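Local atomic coordinates of putative protease (Parabacteroides distasonis ATCC 8503, PDB entry 3KD4), a protein that is of unknown function but is probably an exported protein, perhaps with protease activity. Residues I303-P312 and A324-V334; Y271-L280 and L288-M297. All coordinates share one frame; numbering follows the deposited sequence. Where two conformers were deposited one is given.

Interaction 1. Residues I303-P312 and A324-V334; sequences IPSEVLAVYP and AIQTLAVKATV
Val310 faces two residues of 324-334 at once, Gln326 and Thr327, and its carbonyl is shared unequally between them. Val310 O takes a short, fairly straight bond from Gln326 N (2.7 Å, 164° at the hydrogen) and a weak one from Thr327 N (3.4 Å), while Val310 N returns a bond to Thr327 O. With chi1 at 59°, Gln326 CG sits between its own backbone N and carbonyl carbon, which brings that methylene to 3.2 Å from Val310 O; the amide beyond slides past Pro312 and hands its OE1 to Asn196. One residue back, Ile325 lies obliquely against the Tyr311 ring, CG1 3.7 Å from CE2, and its CD1 runs on to Ala309 CB (3.6 Å). Ala324 CB meets the same ring in plane at its CD2 edge. Replacing Tyr311 by an alanine would probably leave a gap beside Ala324 and Ile325, whose CG1 would lose its support. Further along, Lys331 bends back to lie alongside Glu306, NZ reaching OE1 in a weak, long salt bridge (3.3 Å), while Glu306 OE2 bonds to Ser359. The aliphatic base of the lysine is used as well: Leu308 CD1 packs on Lys331 CB at 3.9 Å, the two side chains at about a right angle. Ser305 and Val307 project from the opposite face onto helix 287-300. The whole is a twisted antiparallel strand pair, inside a five-stranded sheet, with a classic beta bulge, Gln326 and Thr327 against Val310, where 327-334 begins.

Interaction 2. Residues Y271-L280 and L288-M297; sequences YTVRDIDTVL and LEIAQLLNVM
Ile276 and Leu293 meet at the apolar centre, their side chains crossing obliquely with CG2 of the isoleucine 3.5 Å from CD1 of the leucine. At chi1 -74° the CG2 branch of Ile276 is anti to its backbone N, and the other branch extends CD1 over Gln292, at right angles to that side chain and 3.8 Å from its CG. Leucine packing continues to one side: Leu280 CD1 touches Leu293 CD2 (4.1 Å) and the selenium of selenomethionine Met297. In the other direction Val273 CG1 sits 3.6 Å from Leu288 CG and also rests on the methylene CG of Glu289. The arrangement is a near-perpendicular pairing of successive helices, the 276-280 and 288-297 axes lying 102° apart. Asp275 caps the first helix from the N-cap position just before it: its OD2 accepts from Thr278 N (3.3 Å) and, on the opposite face of the carboxylate, from the Thr278 hydroxyl. Helices 211-222, 228-238 and 244-258 pack around the second. Outward from this core lies the salt bridge between Glu289 and Arg274. Glu289 OE2 receives two bonds, from Arg274 N on its anti lone pair (2.8 Å) and from Arg274 NE on the syn side (2.9 Å), so the carboxylate holds both the backbone and the side chain of the arginine. Arg274 NH2 reaches Glu289 OE1 at 2.8 Å and completes a side-on grip, one nitrogen to each carboxylate oxygen, although the guanidinium and carboxylate planes are turned 47° from each other. Val279 CG2 lies over one guanidinium face, toward its rim. Thr286 N also bonds to Glu289 OE1, and Ser282 OG and Tyr284 O take up further N-H groups of Arg274.

Followed from the N terminus, the two contacts come in series, neither nested nor crossing. Interaction 2 closes first: seven residues separate 271-280 from 288-297, and the contact folds the chain back onto helix 287-300. That helix leads, through a short turn, into strand 305-312, where interaction 1 opens; an 11-residue connection without helix or strand then brings the chain back as 324-334. The sheet lies against the helix: Leu328 CD1 packs on Leu288 CA at 3.5 Å and Val330 CG2 approaches Ala291 O. Helix 287-300 thus joins the helical layer to the five-stranded sheet, an order consistent with a transglutaminase-like fold.

Interaction 1. Residues I303-P312 and A324-V334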
loop_
_atom_site.group_PDB
_atom_site.type_symbol
_atom_site.label_atom_id
_atom_site.label_comp_id
_atom_site.label_asym_id
_atom_site.label_seq_id
_atom_site.Cartn_x
_atom_site.Cartn_y
_atom_site.Cartn_z
ATOM N N ILE A 303 -27.424 -6.507 -9.098
ATOM C CA ILE A 303 -26.584 -5.290 -9.204
ATOM C C ILE A 303 -25.400 -5.631 -10.105
ATOM O O ILE A 303 -24.494 -6.400 -9.716
ATOM C CB ILE A 303 -26.096 -4.782 -7.833
ATOM C CG1 ILE A 303 -27.277 -4.606 -6.871
ATOM C CG2 ILE A 303 -25.299 -3.464 -7.960
ATOM C CD1 ILE A 303 -28.245 -3.501 -7.241
ATOM N N PRO A 304 -25.408 -5.099 -11.334
ATOM C CA PRO A 304 -24.318 -5.477 -12.208
ATOM C C PRO A 304 -22.996 -4.998 -11.616
ATOM O O PRO A 304 -22.864 -3.809 -11.292
ATOM C CB PRO A 304 -24.668 -4.771 -13.519
ATOM C CG PRO A 304 -26.140 -4.602 -13.443
ATOM C CD PRO A 304 -26.407 -4.273 -12.039
ATOM N N SER A 305 -22.059 -5.930 -11.457
ATOM C CA SER A 305 -20.818 -5.690 -10.742
ATOM C C SER A 305 -19.637 -6.410 -11.387
ATOM O O SER A 305 -19.778 -7.445 -12.067
ATOM C CB SER A 305 -20.937 -6.136 -9.262
ATOM O OG SER A 305 -22.004 -5.425 -8.608
ATOM N N GLU A 306 -18.457 -5.866 -11.152
ATOM C CA GLU A 306 -17.212 -6.454 -11.653
ATOM C C GLU A 306 -16.047 -6.179 -10.702
ATOM O O GLU A 306 -15.986 -5.112 -10.083
ATOM C CB GLU A 306 -16.862 -5.795 -12.984
ATOM C CG GLU A 306 -17.133 -6.591 -14.210
ATOM C CD GLU A 306 -16.477 -5.949 -15.454
ATOM O OE1 GLU A 306 -16.924 -4.861 -15.837
ATOM O OE2 GLU A 306 -15.508 -6.534 -15.993
ATOM N N VAL A 307 -15.089 -7.096 -10.655
ATOM C CA VAL A 307 -13.850 -6.894 -9.911
ATOM C C VAL A 307 -12.941 -5.963 -10.725
ATOM O O VAL A 307 -12.908 -6.012 -11.969
ATOM C CB VAL A 307 -13.168 -8.249 -9.572
ATOM C CG1 VAL A 307 -11.831 -8.038 -8.870
ATOM C CG2 VAL A 307 -14.115 -9.124 -8.708
ATOM N N LEU A 308 -12.233 -5.089 -10.016
ATOM C CA LEU A 308 -11.276 -4.169 -10.611
ATOM C C LEU A 308 -9.908 -4.403 -10.010
ATOM O O LEU A 308 -9.775 -4.644 -8.808
ATOM C CB LEU A 308 -11.679 -2.714 -10.315
ATOM C CG LEU A 308 -13.126 -2.292 -10.589
ATOM C CD1 LEU A 308 -13.306 -0.785 -10.262
ATOM C CD2 LEU A 308 -13.507 -2.592 -12.058
ATOM N N ALA A 309 -8.903 -4.295 -10.850
ATOM C CA ALA A 309 -7.515 -4.310 -10.443
ATOM C C ALA A 309 -6.967 -2.877 -10.486
ATOM O O ALA A 309 -7.242 -2.127 -11.429
ATOM C CB ALA A 309 -6.698 -5.235 -11.356
ATOM N N VAL A 310 -6.192 -2.510 -9.466
ATOM C CA VAL A 310 -5.567 -1.196 -9.382
ATOM C C VAL A 310 -4.061 -1.349 -9.507
ATOM O O VAL A 310 -3.429 -2.098 -8.725
ATOM C CB VAL A 310 -5.909 -0.503 -8.013
ATOM C CG1 VAL A 310 -5.377 0.950 -7.960
ATOM C CG2 VAL A 310 -7.444 -0.547 -7.750
ATOM N N TYR A 311 -3.503 -0.679 -10.508
ATOM C CA TYR A 311 -2.084 -0.662 -10.786
ATOM C C TYR A 311 -1.514 0.719 -10.518
ATOM O O TYR A 311 -2.234 1.725 -10.602
ATOM C CB TYR A 311 -1.827 -0.890 -12.277
ATOM C CG TYR A 311 -2.247 -2.216 -12.823
ATOM C CD1 TYR A 311 -3.528 -2.422 -13.320
ATOM C CD2 TYR A 311 -1.358 -3.269 -12.849
ATOM C CE1 TYR A 311 -3.881 -3.672 -13.871
ATOM C CE2 TYR A 311 -1.707 -4.475 -13.370
ATOM C CZ TYR A 311 -2.954 -4.675 -13.876
ATOM O OH TYR A 311 -3.245 -5.927 -14.346
ATOM N N PRO A 312 -0.197 0.787 -10.281
ATOM C CA PRO A 312 0.473 2.080 -10.273
ATOM C C PRO A 312 0.247 2.806 -11.566
ATOM O O PRO A 312 0.150 2.194 -12.649
ATOM C CB PRO A 312 1.958 1.731 -10.106
ATOM C CG PRO A 312 1.975 0.366 -9.511
ATOM C CD PRO A 312 0.715 -0.333 -9.977
ATOM N N ALA A 324 1.996 -6.806 -10.600
ATOM C CA ALA A 324 1.972 -5.360 -10.500
ATOM C C ALA A 324 0.650 -4.809 -9.864
ATOM O O ALA A 324 0.570 -3.615 -9.610
ATOM C CB ALA A 324 2.180 -4.750 -11.892
ATOM N N ILE A 325 -0.362 -5.653 -9.610
ATOM C CA ILE A 325 -1.619 -5.179 -9.011
ATOM C C ILE A 325 -1.352 -4.799 -7.542
ATOM O O ILE A 325 -0.765 -5.591 -6.810
ATOM C CB ILE A 325 -2.725 -6.213 -9.109
ATOM C CG1 ILE A 325 -3.066 -6.488 -10.586
ATOM C CG2 ILE A 325 -4.008 -5.779 -8.313
ATOM C CD1 ILE A 325 -4.042 -7.673 -10.807
ATOM N N GLN A 326 -1.773 -3.598 -7.132
ATOM C CA GLN A 326 -1.595 -3.121 -5.762
ATOM C C GLN A 326 -2.819 -3.231 -4.917
ATOM O O GLN A 326 -2.687 -3.413 -3.726
ATOM C CB GLN A 326 -1.008 -1.673 -5.714
ATOM C CG GLN A 326 -1.809 -0.585 -6.387
ATOM C CD GLN A 326 -1.200 0.847 -6.213
ATOM O OE1 GLN A 326 0.013 1.041 -6.405
ATOM N NE2 GLN A 326 -2.067 1.852 -5.855
ATOM N N THR A 327 -4.021 -3.105 -5.482
ATOM C CA THR A 327 -5.264 -3.175 -4.728
ATOM C C THR A 327 -6.367 -3.776 -5.608
ATOM O O THR A 327 -6.274 -3.683 -6.822
ATOM C CB THR A 327 -5.713 -1.746 -4.313
ATOM O OG1 THR A 327 -4.595 -1.035 -3.774
ATOM C CG2 THR A 327 -6.841 -1.765 -3.287
ATOM N N LEU A 328 -7.407 -4.315 -4.969
ATOM C CA LEU A 328 -8.603 -4.767 -5.635
ATOM C C LEU A 328 -9.809 -3.968 -5.153
ATOM O O LEU A 328 -9.824 -3.449 -4.047
ATOM C CB LEU A 328 -8.817 -6.227 -5.381
ATOM C CG LEU A 328 -7.649 -7.122 -5.809
ATOM C CD1 LEU A 328 -7.791 -8.440 -5.104
ATOM C CD2 LEU A 328 -7.583 -7.278 -7.333
ATOM N N ALA A 329 -10.796 -3.832 -6.025
ATOM C CA ALA A 329 -12.040 -3.180 -5.701
ATOM C C ALA A 329 -13.140 -3.861 -6.496
ATOM O O ALA A 329 -12.889 -4.736 -7.349
ATOM C CB ALA A 329 -11.935 -1.661 -6.027
ATOM N N VAL A 330 -14.365 -3.468 -6.211
ATOM C CA VAL A 330 -15.513 -3.938 -6.932
ATOM C C VAL A 330 -16.284 -2.710 -7.402
ATOM O O VAL A 330 -16.490 -1.758 -6.644
ATOM C CB VAL A 330 -16.372 -4.849 -6.049
ATOM C CG1 VAL A 330 -17.688 -5.282 -6.755
ATOM C CG2 VAL A 330 -15.550 -6.079 -5.624
ATOM N N LYS A 331 -16.682 -2.737 -8.666
ATOM C CA LYS A 331 -17.551 -1.737 -9.256
ATOM C C LYS A 331 -18.986 -2.280 -9.186
ATOM O O LYS A 331 -19.221 -3.422 -9.580
ATOM C CB LYS A 331 -17.114 -1.558 -10.722
ATOM C CG LYS A 331 -18.045 -0.862 -11.645
ATOM C CD LYS A 331 -17.364 -0.630 -13.017
ATOM C CE LYS A 331 -17.230 -1.868 -13.907
ATOM N NZ LYS A 331 -18.361 -2.067 -14.858
ATOM N N ALA A 332 -19.931 -1.467 -8.695
ATOM C CA ALA A 332 -21.363 -1.827 -8.664
ATOM C C ALA A 332 -22.172 -0.750 -9.378
ATOM O O ALA A 332 -22.035 0.431 -9.088
ATOM C CB ALA A 332 -21.865 -1.984 -7.246
ATOM N N THR A 333 -23.004 -1.159 -10.323
ATOM C CA THR A 333 -23.838 -0.200 -11.054
ATOM C C THR A 333 -25.205 -0.134 -10.386
ATOM O O THR A 333 -25.927 -1.122 -10.385
ATOM C CB THR A 333 -24.000 -0.611 -12.497
ATOM O OG1 THR A 333 -22.698 -0.795 -13.048
ATOM C CG2 THR A 333 -24.766 0.467 -13.304
ATOM N N VAL A 334 -25.517 1.012 -9.791
ATOM C CA VAL A 334 -26.721 1.202 -8.991
ATOM C C VAL A 334 -27.580 2.265 -9.692
ATOM O O VAL A 334 -27.171 3.433 -9.783
ATOM C CB VAL A 334 -26.337 1.645 -7.569
ATOM C CG1 VAL A 334 -27.568 2.065 -6.751
ATOM C CG2 VAL A 334 -25.493 0.528 -6.859
#

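Interaction 2. Residues Y271-L280 and L288-M297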
loop_
_atom_site.group_PDB
_atom_site.type_symbol
_atom_site.label_atom_id
_atom_site.label_comp_id
_atom_site.label_asym_id
_atom_site.label_seq_id
_atom_site.Cartn_x
_atom_site.Cartn_y
_atom_site.Cartn_z
ATOM N N TYR A 271 -2.216 -17.206 -7.302
ATOM C CA TYR A 271 -3.192 -16.327 -7.936
ATOM C C TYR A 271 -4.591 -16.970 -8.070
ATOM O O TYR A 271 -5.263 -16.815 -9.089
ATOM C CB TYR A 271 -2.680 -15.832 -9.315
ATOM C CG TYR A 271 -1.399 -15.082 -9.197
ATOM C CD1 TYR A 271 -1.400 -13.726 -8.915
ATOM C CD2 TYR A 271 -0.178 -15.740 -9.271
ATOM C CE1 TYR A 271 -0.234 -13.024 -8.774
ATOM C CE2 TYR A 271 1.020 -15.037 -9.141
ATOM C CZ TYR A 271 0.980 -13.694 -8.867
ATOM O OH TYR A 271 2.139 -12.993 -8.748
ATOM N N THR A 272 -5.056 -17.638 -7.017
ATOM C CA THR A 272 -6.478 -18.002 -7.074
ATOM C C THR A 272 -7.091 -17.937 -5.689
ATOM O O THR A 272 -6.550 -17.244 -4.788
ATOM C CB THR A 272 -6.751 -19.348 -7.849
ATOM O OG1 THR A 272 -8.188 -19.556 -8.047
ATOM C CG2 THR A 272 -6.114 -20.511 -7.118
ATOM N N VAL A 273 -8.291 -18.486 -5.593
ATOM C CA VAL A 273 -9.177 -18.303 -4.464
ATOM C C VAL A 273 -9.634 -19.651 -4.023
ATOM O O VAL A 273 -9.611 -20.591 -4.813
ATOM C CB VAL A 273 -10.406 -17.453 -4.864
ATOM C CG1 VAL A 273 -9.993 -15.972 -5.038
ATOM C CG2 VAL A 273 -11.162 -18.016 -6.125
ATOM N N ARG A 274 -10.024 -19.773 -2.753
ATOM C CA ARG A 274 -10.763 -20.944 -2.341
ATOM C C ARG A 274 -12.108 -20.901 -3.027
ATOM O O ARG A 274 -12.564 -19.868 -3.521
ATOM C CB ARG A 274 -10.975 -21.005 -0.837
ATOM C CG ARG A 274 -9.696 -21.297 -0.067
ATOM C CD ARG A 274 -9.948 -21.130 1.421
ATOM N NE ARG A 274 -10.101 -19.723 1.762
ATOM C CZ ARG A 274 -10.775 -19.250 2.801
ATOM N NH1 ARG A 274 -11.360 -20.049 3.692
ATOM N NH2 ARG A 274 -10.850 -17.943 2.960
ATOM N N ASP A 275 -12.751 -22.051 -3.055
ATOM C CA ASP A 275 -14.109 -22.119 -3.490
ATOM C C ASP A 275 -14.936 -21.036 -2.781
ATOM O O ASP A 275 -14.885 -20.932 -1.566
ATOM C CB ASP A 275 -14.619 -23.491 -3.122
ATOM C CG ASP A 275 -16.038 -23.640 -3.410
ATOM O OD1 ASP A 275 -16.328 -23.923 -4.580
ATOM O OD2 ASP A 275 -16.844 -23.451 -2.481
ATOM N N ILE A 276 -15.701 -20.241 -3.532
ATOM C CA ILE A 276 -16.284 -19.030 -2.966
ATOM C C ILE A 276 -17.309 -19.295 -1.830
ATOM O O ILE A 276 -17.382 -18.525 -0.869
ATOM C CB ILE A 276 -16.835 -18.124 -4.069
ATOM C CG1 ILE A 276 -15.670 -17.473 -4.794
ATOM C CG2 ILE A 276 -17.570 -16.920 -3.516
ATOM C CD1 ILE A 276 -14.950 -16.393 -3.938
ATOM N N ASP A 277 -18.074 -20.381 -1.940
ATOM C CA ASP A 277 -18.969 -20.790 -0.841
ATOM C C ASP A 277 -18.194 -21.162 0.434
ATOM O O ASP A 277 -18.675 -20.970 1.529
ATOM C CB ASP A 277 -19.878 -21.950 -1.265
ATOM C CG ASP A 277 -20.981 -21.519 -2.214
ATOM O OD1 ASP A 277 -21.158 -20.301 -2.511
ATOM O OD2 ASP A 277 -21.685 -22.436 -2.697
ATOM N N THR A 278 -16.997 -21.701 0.283
ATOM C CA THR A 278 -16.144 -22.038 1.412
ATOM C C THR A 278 -15.617 -20.764 2.078
ATOM O O THR A 278 -15.523 -20.698 3.294
ATOM C CB THR A 278 -14.954 -22.860 0.927
ATOM O OG1 THR A 278 -15.451 -24.062 0.344
ATOM C CG2 THR A 278 -14.003 -23.209 2.045
ATOM N N VAL A 279 -15.258 -19.764 1.263
ATOM C CA VAL A 279 -14.856 -18.456 1.781
ATOM C C VAL A 279 -15.965 -17.938 2.662
ATOM O O VAL A 279 -15.749 -17.648 3.836
ATOM C CB VAL A 279 -14.558 -17.412 0.656
ATOM C CG1 VAL A 279 -14.273 -16.047 1.277
ATOM C CG2 VAL A 279 -13.390 -17.860 -0.185
ATOM N N LEU A 280 -17.150 -17.862 2.074
ATOM C CA LEU A 280 -18.363 -17.388 2.748
ATOM C C LEU A 280 -18.507 -18.084 4.121
ATOM O O LEU A 280 -18.491 -17.417 5.146
ATOM C CB LEU A 280 -19.584 -17.597 1.837
ATOM C CG LEU A 280 -20.992 -17.205 2.349
ATOM C CD1 LEU A 280 -21.144 -15.682 2.518
ATOM C CD2 LEU A 280 -22.077 -17.752 1.431
ATOM N N LEU A 288 -8.564 -10.885 -2.528
ATOM C CA LEU A 288 -9.037 -11.409 -3.789
ATOM C C LEU A 288 -10.325 -12.224 -3.576
ATOM O O LEU A 288 -11.277 -12.094 -4.332
ATOM C CB LEU A 288 -7.959 -12.263 -4.444
ATOM C CG LEU A 288 -8.279 -12.892 -5.801
ATOM C CD1 LEU A 288 -8.543 -11.803 -6.852
ATOM C CD2 LEU A 288 -7.122 -13.854 -6.252
ATOM N N GLU A 289 -10.325 -13.067 -2.556
ATOM C CA GLU A 289 -11.513 -13.854 -2.194
ATOM C C GLU A 289 -12.687 -12.961 -1.819
ATOM O O GLU A 289 -13.819 -13.203 -2.233
ATOM C CB GLU A 289 -11.189 -14.803 -1.038
ATOM C CG GLU A 289 -10.419 -16.039 -1.474
ATOM C CD GLU A 289 -9.895 -16.893 -0.307
ATOM O OE1 GLU A 289 -9.850 -16.384 0.839
ATOM O OE2 GLU A 289 -9.555 -18.085 -0.530
ATOM N N ILE A 290 -12.428 -11.937 -1.016
ATOM C CA ILE A 290 -13.490 -11.037 -0.595
ATOM C C ILE A 290 -14.057 -10.242 -1.769
ATOM O O ILE A 290 -15.284 -10.120 -1.930
ATOM C CB ILE A 290 -13.013 -10.120 0.581
ATOM C CG1 ILE A 290 -12.747 -10.975 1.832
ATOM C CG2 ILE A 290 -14.053 -9.018 0.900
ATOM C CD1 ILE A 290 -11.965 -10.227 2.961
ATOM N N ALA A 291 -13.178 -9.756 -2.625
ATOM C CA ALA A 291 -13.611 -9.048 -3.815
ATOM C C ALA A 291 -14.536 -9.913 -4.678
ATOM O O ALA A 291 -15.537 -9.425 -5.174
ATOM C CB ALA A 291 -12.397 -8.602 -4.638
ATOM N N GLN A 292 -14.192 -11.182 -4.871
ATOM C CA GLN A 292 -15.000 -12.076 -5.726
ATOM C C GLN A 292 -16.289 -12.460 -5.053
ATOM O O GLN A 292 -17.319 -12.539 -5.710
ATOM C CB GLN A 292 -14.225 -13.333 -6.143
ATOM C CG GLN A 292 -14.994 -14.288 -7.068
ATOM C CD GLN A 292 -15.416 -13.696 -8.401
ATOM O OE1 GLN A 292 -15.078 -12.566 -8.727
ATOM N NE2 GLN A 292 -16.146 -14.486 -9.194
ATOM N N LEU A 293 -16.249 -12.677 -3.738
ATOM C CA LEU A 293 -17.473 -12.984 -2.989
ATOM C C LEU A 293 -18.517 -11.846 -3.111
ATOM O O LEU A 293 -19.710 -12.060 -3.408
ATOM C CB LEU A 293 -17.131 -13.243 -1.517
ATOM C CG LEU A 293 -18.351 -13.529 -0.637
ATOM C CD1 LEU A 293 -19.138 -14.731 -1.224
ATOM C CD2 LEU A 293 -17.977 -13.761 0.861
ATOM N N LEU A 294 -18.052 -10.630 -2.897
ATOM C CA LEU A 294 -18.897 -9.449 -3.003
ATOM C C LEU A 294 -19.446 -9.327 -4.443
ATOM O O LEU A 294 -20.628 -9.136 -4.658
ATOM C CB LEU A 294 -18.042 -8.239 -2.614
ATOM C CG LEU A 294 -18.593 -6.818 -2.653
ATOM C CD1 LEU A 294 -19.829 -6.658 -1.743
ATOM C CD2 LEU A 294 -17.462 -5.816 -2.306
ATOM N N ASN A 295 -18.561 -9.449 -5.433
ATOM C CA ASN A 295 -18.976 -9.434 -6.838
ATOM C C ASN A 295 -20.051 -10.498 -7.163
ATOM O O ASN A 295 -21.081 -10.184 -7.786
ATOM C CB ASN A 295 -17.725 -9.625 -7.713
ATOM C CG ASN A 295 -18.031 -9.575 -9.188
ATOM O OD1 ASN A 295 -18.661 -8.640 -9.675
ATOM N ND2 ASN A 295 -17.610 -10.606 -9.899
ATOM N N VAL A 296 -19.830 -11.732 -6.731
ATOM C CA VAL A 296 -20.793 -12.819 -6.974
ATOM C C VAL A 296 -22.143 -12.497 -6.318
ATOM O O VAL A 296 -23.198 -12.655 -6.919
ATOM C CB VAL A 296 -20.273 -14.152 -6.429
ATOM C CG1 VAL A 296 -21.400 -15.194 -6.331
ATOM C CG2 VAL A 296 -19.088 -14.659 -7.302
HETATM N N MSE A 297 -22.097 -11.996 -5.096
HETATM C CA MSE A 297 -23.329 -11.741 -4.351
HETATM C C MSE A 297 -24.058 -10.530 -4.925
HETATM O O MSE A 297 -25.281 -10.575 -5.130
HETATM C CB MSE A 297 -23.015 -11.565 -2.872
HETATM C CG MSE A 297 -22.567 -12.839 -2.239
HETATM SE SE MSE A 297 -22.333 -12.738 -0.280
HETATM C CE MSE A 297 -24.240 -12.900 0.159
#